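Local coordinates for protein beta-n-acetylhexosaminidase (Streptococcus pneumoniae, PDB 4AZI) that hydrolyses terminal, non-reducing N-acetyl-hexosamine residues as a family 20 glycoside hydrolase catalytic module of the pneumococcal exo-beta-D-N-acetylglucosaminidase StrH, at residues 165-170 with 220-225; 241-246 with 268-273; 8-13 with 39-44. The protein carries 2 engineered substitutions. All coordinates share one frame; numbering follows the deposited sequence.

Contact 1. Residues 165-170 with 220-225; sequences KYMDFF and RGLQPM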
loop_
_atom_site.group_PDB
_atom_site.type_symbol
_atom_site.label_atom_id
_atom_site.label_comp_id
_atom_site.label_asym_id
_atom_site.label_seq_id
_atom_site.Cartn_x
_atom_site.Cartn_y
_atom_site.Cartn_z
ATOM N N LYS A 165 8.582 1.436 15.907
ATOM C CA LYS A 165 7.357 1.518 16.711
ATOM C C LYS A 165 6.115 1.195 15.893
ATOM O O LYS A 165 5.315 0.362 16.313
ATOM C CB LYS A 165 7.206 2.872 17.412
ATOM C CG LYS A 165 8.165 3.081 18.572
ATOM C CD LYS A 165 7.966 2.077 19.701
ATOM C CE LYS A 165 9.095 2.222 20.710
ATOM N NZ LYS A 165 9.018 1.263 21.849
ATOM N N TYR A 166 5.959 1.827 14.725
ATOM C CA TYR A 166 4.846 1.486 13.829
ATOM C C TYR A 166 4.837 -0.007 13.495
ATOM O O TYR A 166 3.788 -0.645 13.542
ATOM C CB TYR A 166 4.862 2.319 12.534
ATOM C CG TYR A 166 4.480 3.776 12.701
ATOM C CD1 TYR A 166 3.199 4.144 13.127
ATOM C CD2 TYR A 166 5.392 4.791 12.410
ATOM C CE1 TYR A 166 2.845 5.478 13.274
ATOM C CE2 TYR A 166 5.047 6.130 12.551
ATOM C CZ TYR A 166 3.769 6.466 12.985
ATOM O OH TYR A 166 3.414 7.786 13.123
ATOM N N MET A 167 6.005 -0.562 13.173
ATOM C CA MET A 167 6.112 -1.991 12.880
ATOM C C MET A 167 5.711 -2.841 14.102
ATOM O O MET A 167 5.080 -3.898 13.949
ATOM C CB MET A 167 7.525 -2.352 12.422
ATOM C CG MET A 167 7.901 -1.923 11.019
ATOM S SD MET A 167 9.596 -2.476 10.720
ATOM C CE MET A 167 9.807 -2.126 8.968
ATOM N N ASP A 168 6.057 -2.357 15.302
ATOM C CA ASP A 168 5.634 -2.975 16.560
ATOM C C ASP A 168 4.102 -3.078 16.664
ATOM O O ASP A 168 3.575 -4.134 17.030
ATOM C CB ASP A 168 6.278 -2.273 17.785
ATOM C CG ASP A 168 7.806 -2.507 17.868
ATOM O OD1 ASP A 168 8.284 -3.472 17.260
ATOM O OD2 ASP A 168 8.539 -1.738 18.536
ATOM N N PHE A 169 3.389 -2.008 16.307
ATOM C CA PHE A 169 1.914 -2.042 16.328
ATOM C C PHE A 169 1.313 -3.015 15.294
ATOM O O PHE A 169 0.386 -3.758 15.616
ATOM C CB PHE A 169 1.326 -0.632 16.179
ATOM C CG PHE A 169 -0.145 -0.614 15.854
ATOM C CD1 PHE A 169 -1.099 -0.711 16.866
ATOM C CD2 PHE A 169 -0.578 -0.502 14.531
ATOM C CE1 PHE A 169 -2.454 -0.697 16.566
ATOM C CE2 PHE A 169 -1.937 -0.490 14.223
ATOM C CZ PHE A 169 -2.871 -0.598 15.243
ATOM N N PHE A 170 1.850 -3.021 14.074
ATOM C CA PHE A 170 1.343 -3.895 13.009
ATOM C C PHE A 170 1.751 -5.365 13.142
ATOM O O PHE A 170 1.053 -6.230 12.621
ATOM C CB PHE A 170 1.711 -3.360 11.610
ATOM C CG PHE A 170 1.036 -2.067 11.266
ATOM C CD1 PHE A 170 -0.341 -2.005 11.128
ATOM C CD2 PHE A 170 1.781 -0.903 11.089
ATOM C CE1 PHE A 170 -0.971 -0.807 10.820
ATOM C CE2 PHE A 170 1.160 0.299 10.785
ATOM C CZ PHE A 170 -0.219 0.347 10.651
ATOM N N ARG A 220 10.221 -8.699 13.156
ATOM C CA ARG A 220 8.907 -8.494 13.761
ATOM C C ARG A 220 7.825 -9.346 13.081
ATOM O O ARG A 220 6.635 -9.174 13.343
ATOM C CB ARG A 220 8.555 -7.003 13.758
ATOM C CG ARG A 220 9.369 -6.183 14.756
ATOM C CD ARG A 220 9.418 -4.721 14.344
ATOM N NE ARG A 220 10.271 -3.900 15.209
ATOM C CZ ARG A 220 11.580 -3.719 15.032
ATOM N NH1 ARG A 220 12.215 -4.313 14.032
ATOM N NH2 ARG A 220 12.266 -2.944 15.868
ATOM N N GLY A 221 8.235 -10.271 12.216
ATOM C CA GLY A 221 7.286 -11.230 11.623
ATOM C C GLY A 221 6.426 -10.600 10.543
ATOM O O GLY A 221 5.340 -11.084 10.236
ATOM N N LEU A 222 6.920 -9.511 9.967
ATOM C CA LEU A 222 6.223 -8.828 8.886
ATOM C C LEU A 222 6.978 -9.096 7.569
ATOM O O LEU A 222 8.214 -9.072 7.541
ATOM C CB LEU A 222 6.134 -7.333 9.184
ATOM C CG LEU A 222 5.170 -6.838 10.280
ATOM C CD1 LEU A 222 5.655 -5.526 10.883
ATOM C CD2 LEU A 222 3.755 -6.670 9.752
ATOM N N GLN A 223 6.245 -9.411 6.503
ATOM C CA GLN A 223 6.844 -9.539 5.163
ATOM C C GLN A 223 7.187 -8.149 4.628
ATOM O O GLN A 223 6.280 -7.314 4.483
ATOM C CB GLN A 223 5.871 -10.244 4.202
ATOM C CG GLN A 223 6.266 -10.190 2.727
ATOM C CD GLN A 223 7.588 -10.893 2.443
ATOM O OE1 GLN A 223 8.552 -10.282 1.947
ATOM N NE2 GLN A 223 7.641 -12.176 2.752
ATOM N N PRO A 224 8.477 -7.887 4.316
ATOM C CA PRO A 224 8.765 -6.530 3.840
ATOM C C PRO A 224 8.304 -6.297 2.401
ATOM O O PRO A 224 8.255 -7.223 1.601
ATOM C CB PRO A 224 10.292 -6.406 3.976
ATOM C CG PRO A 224 10.803 -7.801 3.996
ATOM C CD PRO A 224 9.704 -8.688 4.507
ATOM N N MET A 225 7.896 -5.069 2.111
ATOM C CA MET A 225 7.576 -4.670 0.757
ATOM C C MET A 225 8.173 -3.294 0.535
ATOM O O MET A 225 8.241 -2.489 1.466
ATOM C CB MET A 225 6.057 -4.646 0.531
ATOM C CG MET A 225 5.677 -4.403 -0.928
ATOM S SD MET A 225 3.959 -4.738 -1.362
ATOM C CE MET A 225 3.102 -3.369 -0.607
HETATM O O HOH W 1 10.973 -1.267 17.915
#
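R220 sets CG anti to its carbonyl carbon (chi1 -72°) and runs extended from CG to NE, so that NE arrives beside D168 and CD beside M167. D168 also has CG beside its backbone N (chi1 -68°), and the two side chains cross obliquely. R220 NE donates its N-H to D168 OD1 at 2.9 Å, a hydrogen bond within a salt bridge. The oxygen lies nearly in the guanidinium plane, whereas NE meets it from above the carboxylate plane and the N-H...O angle is a bent 145°. A water also bridges the pair, donating to D168 OD2 at 2.6 Å and accepting from R220 NH2 at 2.9 Å. R220 NH1 turns back to the carbonyl of M216, which helps fix the rotation of the guanidinium group. Arginine suits this partly exposed place because its long aliphatic part packs on M167, R220 CD 3.6 Å from M167 CB, while its charged end meets the exposed D168. Between R220 and strand 223-227 the chain leaves helix 203-219 through a Schellman motif, with G221 at positive phi as the C-prime residue; this is a helix-to-strand turn of the TIM barrel. L222 then points its branches at helix 153-170. Its CD1 sits 3.5 Å from M167 O, while L222 CD2 comes within 4.3 Å of F170 CB. Beyond CG the extended M167 chain leads away to F177, M216 and A217, a buried setting that suits a flexible thioether.

Contact 2. Residues 241-246 with 268-273; sequences FDKDVL and KGYKFL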
loop_
_atom_site.group_PDB
_atom_site.type_symbol
_atom_site.label_atom_id
_atom_site.label_comp_id
_atom_site.label_asym_id
_atom_site.label_seq_id
_atom_site.Cartn_x
_atom_site.Cartn_y
_atom_site.Cartn_z
ATOM N N PHE A 241 21.159 -5.882 -2.549
ATOM C CA PHE A 241 19.937 -5.655 -1.764
ATOM C C PHE A 241 19.394 -6.960 -1.185
ATOM O O PHE A 241 19.661 -8.040 -1.726
ATOM C CB PHE A 241 18.865 -4.946 -2.602
ATOM C CG PHE A 241 19.182 -3.506 -2.917
ATOM C CD1 PHE A 241 20.051 -3.176 -3.959
ATOM C CD2 PHE A 241 18.606 -2.471 -2.177
ATOM C CE1 PHE A 241 20.344 -1.846 -4.247
ATOM C CE2 PHE A 241 18.888 -1.138 -2.469
ATOM C CZ PHE A 241 19.764 -0.823 -3.503
ATOM N N ASP A 242 18.658 -6.838 -0.075
ATOM C CA ASP A 242 17.951 -7.942 0.599
ATOM C C ASP A 242 17.036 -8.644 -0.410
ATOM O O ASP A 242 16.198 -8.005 -1.044
ATOM C CB ASP A 242 17.138 -7.364 1.776
ATOM C CG ASP A 242 16.458 -8.435 2.642
ATOM O OD1 ASP A 242 15.812 -9.341 2.096
ATOM O OD2 ASP A 242 16.530 -8.349 3.888
ATOM N N LYS A 243 17.197 -9.952 -0.580
ATOM C CA LYS A 243 16.400 -10.653 -1.598
ATOM C C LYS A 243 14.965 -11.003 -1.150
ATOM O O LYS A 243 14.152 -11.408 -1.969
ATOM C CB LYS A 243 17.119 -11.898 -2.120
ATOM C CG LYS A 243 18.530 -11.660 -2.655
ATOM C CD LYS A 243 18.587 -10.587 -3.734
ATOM C CE LYS A 243 20.009 -10.396 -4.228
ATOM N NZ LYS A 243 20.942 -9.958 -3.145
ATOM N N ASP A 244 14.659 -10.833 0.133
ATOM C CA ASP A 244 13.332 -11.206 0.676
ATOM C C ASP A 244 12.223 -10.180 0.492
ATOM O O ASP A 244 11.077 -10.469 0.803
ATOM C CB ASP A 244 13.417 -11.528 2.171
ATOM C CG ASP A 244 14.284 -12.725 2.467
ATOM O OD1 ASP A 244 14.352 -13.649 1.635
ATOM O OD2 ASP A 244 14.890 -12.734 3.552
ATOM N N VAL A 245 12.564 -8.987 0.018
ATOM C CA VAL A 245 11.578 -7.906 -0.150
ATOM C C VAL A 245 10.572 -8.228 -1.260
ATOM O O VAL A 245 10.967 -8.611 -2.348
ATOM C CB VAL A 245 12.278 -6.551 -0.430
ATOM C CG1 VAL A 245 11.256 -5.455 -0.743
ATOM C CG2 VAL A 245 13.173 -6.153 0.753
ATOM N N LEU A 246 9.277 -8.081 -0.968
ATOM C CA LEU A 246 8.238 -8.121 -1.993
ATOM C C LEU A 246 8.262 -6.795 -2.753
ATOM O O LEU A 246 8.125 -5.745 -2.152
ATOM C CB LEU A 246 6.864 -8.360 -1.366
ATOM C CG LEU A 246 5.653 -8.349 -2.308
ATOM C CD1 LEU A 246 5.673 -9.510 -3.304
ATOM C CD2 LEU A 246 4.366 -8.348 -1.507
ATOM N N LYS A 268 17.295 -11.780 -10.069
ATOM C CA LYS A 268 17.882 -11.700 -8.725
ATOM C C LYS A 268 17.069 -12.425 -7.650
ATOM O O LYS A 268 17.405 -12.340 -6.463
ATOM C CB LYS A 268 18.061 -10.232 -8.303
ATOM C CG LYS A 268 19.146 -9.475 -9.049
ATOM C CD LYS A 268 20.533 -9.914 -8.609
ATOM C CE LYS A 268 21.592 -9.126 -9.348
ATOM N NZ LYS A 268 22.931 -9.748 -9.176
ATOM N N GLY A 269 16.000 -13.102 -8.063
ATOM C CA GLY A 269 15.138 -13.871 -7.161
ATOM C C GLY A 269 13.899 -13.155 -6.623
ATOM O O GLY A 269 13.177 -13.705 -5.806
ATOM N N TYR A 270 13.640 -11.935 -7.070
ATOM C CA TYR A 270 12.548 -11.149 -6.475
ATOM C C TYR A 270 11.153 -11.609 -6.890
ATOM O O TYR A 270 10.969 -12.145 -7.980
ATOM C CB TYR A 270 12.716 -9.665 -6.786
ATOM C CG TYR A 270 13.798 -8.997 -5.978
ATOM C CD1 TYR A 270 13.655 -8.836 -4.610
ATOM C CD2 TYR A 270 14.967 -8.528 -6.580
ATOM C CE1 TYR A 270 14.623 -8.215 -3.854
ATOM C CE2 TYR A 270 15.957 -7.912 -5.826
ATOM C CZ TYR A 270 15.770 -7.760 -4.457
ATOM O OH TYR A 270 16.718 -7.157 -3.672
ATOM N N LYS A 271 10.181 -11.403 -6.001
ATOM C CA LYS A 271 8.770 -11.628 -6.312
ATOM C C LYS A 271 8.053 -10.288 -6.366
ATOM O O LYS A 271 8.450 -9.355 -5.676
ATOM C CB LYS A 271 8.130 -12.524 -5.260
ATOM C CG LYS A 271 8.682 -13.939 -5.263
ATOM C CD LYS A 271 8.922 -14.442 -3.857
ATOM C CE LYS A 271 7.679 -15.094 -3.266
ATOM N NZ LYS A 271 7.445 -16.478 -3.771
ATOM N N PHE A 272 7.003 -10.204 -7.180
ATOM C CA PHE A 272 6.381 -8.922 -7.494
ATOM C C PHE A 272 4.946 -8.837 -7.028
ATOM O O PHE A 272 4.209 -9.810 -7.130
ATOM C CB PHE A 272 6.402 -8.666 -9.018
ATOM C CG PHE A 272 7.782 -8.611 -9.615
ATOM C CD1 PHE A 272 8.621 -7.530 -9.366
ATOM C CD2 PHE A 272 8.232 -9.626 -10.449
ATOM C CE1 PHE A 272 9.882 -7.463 -9.922
ATOM C CE2 PHE A 272 9.497 -9.566 -11.009
ATOM C CZ PHE A 272 10.325 -8.481 -10.744
ATOM N N LEU A 273 4.565 -7.669 -6.522
ATOM C CA LEU A 273 3.168 -7.272 -6.466
ATOM C C LEU A 273 2.977 -6.294 -7.629
ATOM O O LEU A 273 3.569 -5.204 -7.626
ATOM C CB LEU A 273 2.814 -6.620 -5.124
ATOM C CG LEU A 273 1.365 -6.084 -4.999
ATOM C CD1 LEU A 273 0.328 -7.192 -5.182
ATOM C CD2 LEU A 273 1.139 -5.351 -3.682
HETATM O O HOH W 2 12.380 -13.312 -3.041
HETATM O O HOH W 3 10.749 -11.142 -3.142
#
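One direct hydrogen bond joins the two segments: Y270 OH donates to D242 O at 2.8 Å, approaching from above the carbonyl plane, 58° out of it, and not along a lone pair. Y270 sets CG anti to its carbonyl carbon (chi1 -75°), which sends the ring across to the 241-246 loop. Tyrosine suits the place because its ring meets backbone carbonyls, V245 O at the edge, 3.5 Å from Y270 CD1, and K243 O obliquely, and its hydroxyl ends the chain in a donor. Two waters extend the polar link. One donates to both K243 O and G269 O; the other donates to V245 O and accepts from K271 N, bridging the two backbones. Within the loop, D242 OD1 accepts from D244 N at 2.7 Å, an Asx turn, and K243 bends at chi2 and chi4 so that its NZ reaches F241 O at 2.7 Å. K268 turns its amine away to a salt bridge with D237. G269, at positive phi, ends helix 262-267 in a Schellman motif. Among carbon contacts, K243 CD lies 3.5 Å from K268 O, V245 CB 4.5 Å from Y270 CE1, and L246, with CG anti to its backbone N, rests CD2 4.3 Å from L273 CB. F241 and V245 rest on helix 203-219, L265 of helix 262-267 touches Y270, and strands 246-249 and 271-282 continue into the barrel side by side.

Contact 3. Residues 8-13 with 39-44; sequences AKNKVI and YSDVHL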
loop_
_atom_site.group_PDB
_atom_site.type_symbol
_atom_site.label_atom_id
_atom_site.label_comp_id
_atom_site.label_asym_id
_atom_site.label_seq_id
_atom_site.Cartn_x
_atom_site.Cartn_y
_atom_site.Cartn_z
ATOM N N ALA A 8 -6.102 -17.320 -5.291
ATOM C CA ALA A 8 -5.130 -17.163 -4.217
ATOM C C ALA A 8 -4.203 -15.956 -4.427
ATOM O O ALA A 8 -3.513 -15.539 -3.502
ATOM C CB ALA A 8 -4.324 -18.440 -4.018
ATOM N N LYS A 9 -4.187 -15.397 -5.635
ATOM C CA LYS A 9 -3.411 -14.179 -5.875
ATOM C C LYS A 9 -3.997 -12.994 -5.107
ATOM O O LYS A 9 -5.215 -12.942 -4.860
ATOM C CB LYS A 9 -3.329 -13.865 -7.367
ATOM C CG LYS A 9 -2.343 -14.751 -8.108
ATOM C CD LYS A 9 -1.835 -14.095 -9.376
ATOM C CE LYS A 9 -0.573 -14.790 -9.858
ATOM N NZ LYS A 9 0.061 -14.067 -10.987
ATOM N N ASN A 10 -3.133 -12.056 -4.720
ATOM C CA ASN A 10 -3.574 -10.821 -4.071
ATOM C C ASN A 10 -4.276 -9.889 -5.055
ATOM O O ASN A 10 -3.778 -9.675 -6.157
ATOM C CB ASN A 10 -2.384 -10.087 -3.439
ATOM C CG ASN A 10 -1.828 -10.806 -2.233
ATOM O OD1 ASN A 10 -0.883 -11.586 -2.345
ATOM N ND2 ASN A 10 -2.405 -10.534 -1.060
ATOM N N LYS A 11 -5.436 -9.360 -4.662
ATOM C CA LYS A 11 -6.113 -8.290 -5.409
ATOM C C LYS A 11 -6.237 -7.087 -4.490
ATOM O O LYS A 11 -6.975 -7.109 -3.493
ATOM C CB LYS A 11 -7.499 -8.716 -5.908
ATOM C CG LYS A 11 -7.497 -9.636 -7.129
ATOM C CD LYS A 11 -7.189 -11.091 -6.796
ATOM C CE LYS A 11 -8.063 -11.602 -5.662
ATOM N NZ LYS A 11 -7.963 -13.083 -5.529
ATOM N N VAL A 12 -5.496 -6.038 -4.817
ATOM C CA VAL A 12 -5.273 -4.961 -3.862
ATOM C C VAL A 12 -5.749 -3.611 -4.403
ATOM O O VAL A 12 -5.533 -3.288 -5.572
ATOM C CB VAL A 12 -3.784 -4.890 -3.442
ATOM C CG1 VAL A 12 -3.592 -3.944 -2.263
ATOM C CG2 VAL A 12 -3.266 -6.271 -3.063
ATOM N N ILE A 13 -6.430 -2.856 -3.544
ATOM C CA ILE A 13 -6.729 -1.448 -3.783
ATOM C C ILE A 13 -5.844 -0.611 -2.852
ATOM O O ILE A 13 -5.821 -0.827 -1.637
ATOM C CB ILE A 13 -8.259 -1.127 -3.635
ATOM C CG1 ILE A 13 -8.555 0.366 -3.839
ATOM C CG2 ILE A 13 -8.828 -1.640 -2.315
ATOM C CD1 ILE A 13 -8.193 0.888 -5.220
ATOM N N TYR A 39 -11.854 -8.272 -4.025
ATOM C CA TYR A 39 -10.471 -7.955 -3.661
ATOM C C TYR A 39 -10.058 -8.744 -2.423
ATOM O O TYR A 39 -10.910 -9.296 -1.731
ATOM C CB TYR A 39 -10.326 -6.454 -3.381
ATOM C CG TYR A 39 -10.387 -5.598 -4.618
ATOM C CD1 TYR A 39 -11.617 -5.250 -5.200
ATOM C CD2 TYR A 39 -9.216 -5.130 -5.212
ATOM C CE1 TYR A 39 -11.674 -4.476 -6.349
ATOM C CE2 TYR A 39 -9.260 -4.349 -6.358
ATOM C CZ TYR A 39 -10.493 -4.022 -6.920
ATOM O OH TYR A 39 -10.519 -3.255 -8.061
ATOM N N SER A 40 -8.755 -8.794 -2.144
ATOM C CA SER A 40 -8.273 -9.487 -0.959
ATOM C C SER A 40 -7.661 -8.553 0.090
ATOM O O SER A 40 -7.562 -8.921 1.261
ATOM C CB SER A 40 -7.265 -10.585 -1.341
ATOM O OG SER A 40 -6.156 -10.025 -2.020
ATOM N N ASP A 41 -7.241 -7.361 -0.331
ATOM C CA ASP A 41 -6.485 -6.456 0.545
ATOM C C ASP A 41 -6.764 -4.982 0.275
ATOM O O ASP A 41 -7.060 -4.601 -0.857
ATOM C CB ASP A 41 -4.975 -6.686 0.367
ATOM C CG ASP A 41 -4.549 -8.105 0.714
ATOM O OD1 ASP A 41 -4.259 -8.380 1.901
ATOM O OD2 ASP A 41 -4.500 -8.946 -0.207
ATOM N N VAL A 42 -6.627 -4.164 1.321
ATOM C CA VAL A 42 -6.544 -2.709 1.184
ATOM C C VAL A 42 -5.120 -2.276 1.541
ATOM O O VAL A 42 -4.636 -2.551 2.643
ATOM C CB VAL A 42 -7.583 -1.975 2.076
ATOM C CG1 VAL A 42 -7.336 -0.474 2.083
ATOM C CG2 VAL A 42 -8.998 -2.256 1.601
ATOM N N HIS A 43 -4.448 -1.626 0.590
ATOM C CA HIS A 43 -3.118 -1.083 0.813
ATOM C C HIS A 43 -3.276 0.333 1.258
ATOM O O HIS A 43 -3.822 1.166 0.525
ATOM C CB HIS A 43 -2.285 -1.166 -0.459
ATOM C CG HIS A 43 -0.902 -0.570 -0.334
ATOM N ND1 HIS A 43 -0.633 0.710 -0.655
ATOM C CD2 HIS A 43 0.306 -1.132 0.086
ATOM C CE1 HIS A 43 0.675 0.958 -0.456
ATOM N NE2 HIS A 43 1.250 -0.167 -0.002
ATOM N N LEU A 44 -2.818 0.617 2.473
ATOM C CA LEU A 44 -3.034 1.929 3.067
ATOM C C LEU A 44 -1.734 2.667 3.402
ATOM O O LEU A 44 -1.010 2.321 4.349
ATOM C CB LEU A 44 -3.963 1.825 4.287
ATOM C CG LEU A 44 -4.560 3.117 4.875
ATOM C CD1 LEU A 44 -5.581 3.770 3.947
ATOM C CD2 LEU A 44 -5.183 2.850 6.243
#
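Strands 10-16 and 41-45 are the first two of the TIM barrel, joined through helix 24-37 as a beta-alpha-beta unit, and this contact is where their parallel pairing starts. I13 both donates and accepts, straddling V42 as in parallel pairing: I13 N bonds to D41 O at 3.3 Å, and H43 N to I13 O at 2.7 Å. At the entrance, K11 O accepts twice, from S40 N in its carbonyl plane on a lone pair and from D41 N above that plane. The S40 hydroxyl, held between backbone N and carbonyl carbon (chi1 60°), accepts from K11 N at 2.8 Å, probably replacing a strand carbonyl, and S40 OG donates to D41 OD2 at 2.7 Å. D41 OD2 is gripped a second time by N10 ND2 at 2.8 Å. That carboxylate oxygen lies in the amide plane, but ND2 meets it from above the carboxylate plane. Beta-branched residues suit the extended chain. V12 rests CG1 3.6 Å from H43 CB, and I13 lies alongside V42, both pointing the same way toward the helix side. The Y39 ring presents its edge to V12 N, and its hydroxyl bonds to M346 O. K11, bent at chi2 and chi3, brings NZ to donate to K9 O and to bond with Y356 O. Strand 321-329 borders strand 10-16, strand 110-117 borders strand 41-45, and helix 24-37 covers V42 and Y39 through V31 and A34.

How the contacts relate
From the N terminus, contact 3 closes first, its 39-44 segment returning after helix 24-37 to pair the first two barrel strands. Contact 1 follows, closing the loop from the end of helix 153-170 through strand 176-180 and helix 203-219 to the start of strand 223-227. Contact 2 then spans helix 262-267, bringing the starts of strands 246-249 and 271-282 together. The three loops come in series; none nests or crosses. All reach one closed parallel sheet, where they touch: P224 O lies 2.9 Å from L246 N, a probable hydrogen bond joining contacts 1 and 2, M225 packs on H43 of contact 3, and L273 meets V12 across the barrel interior.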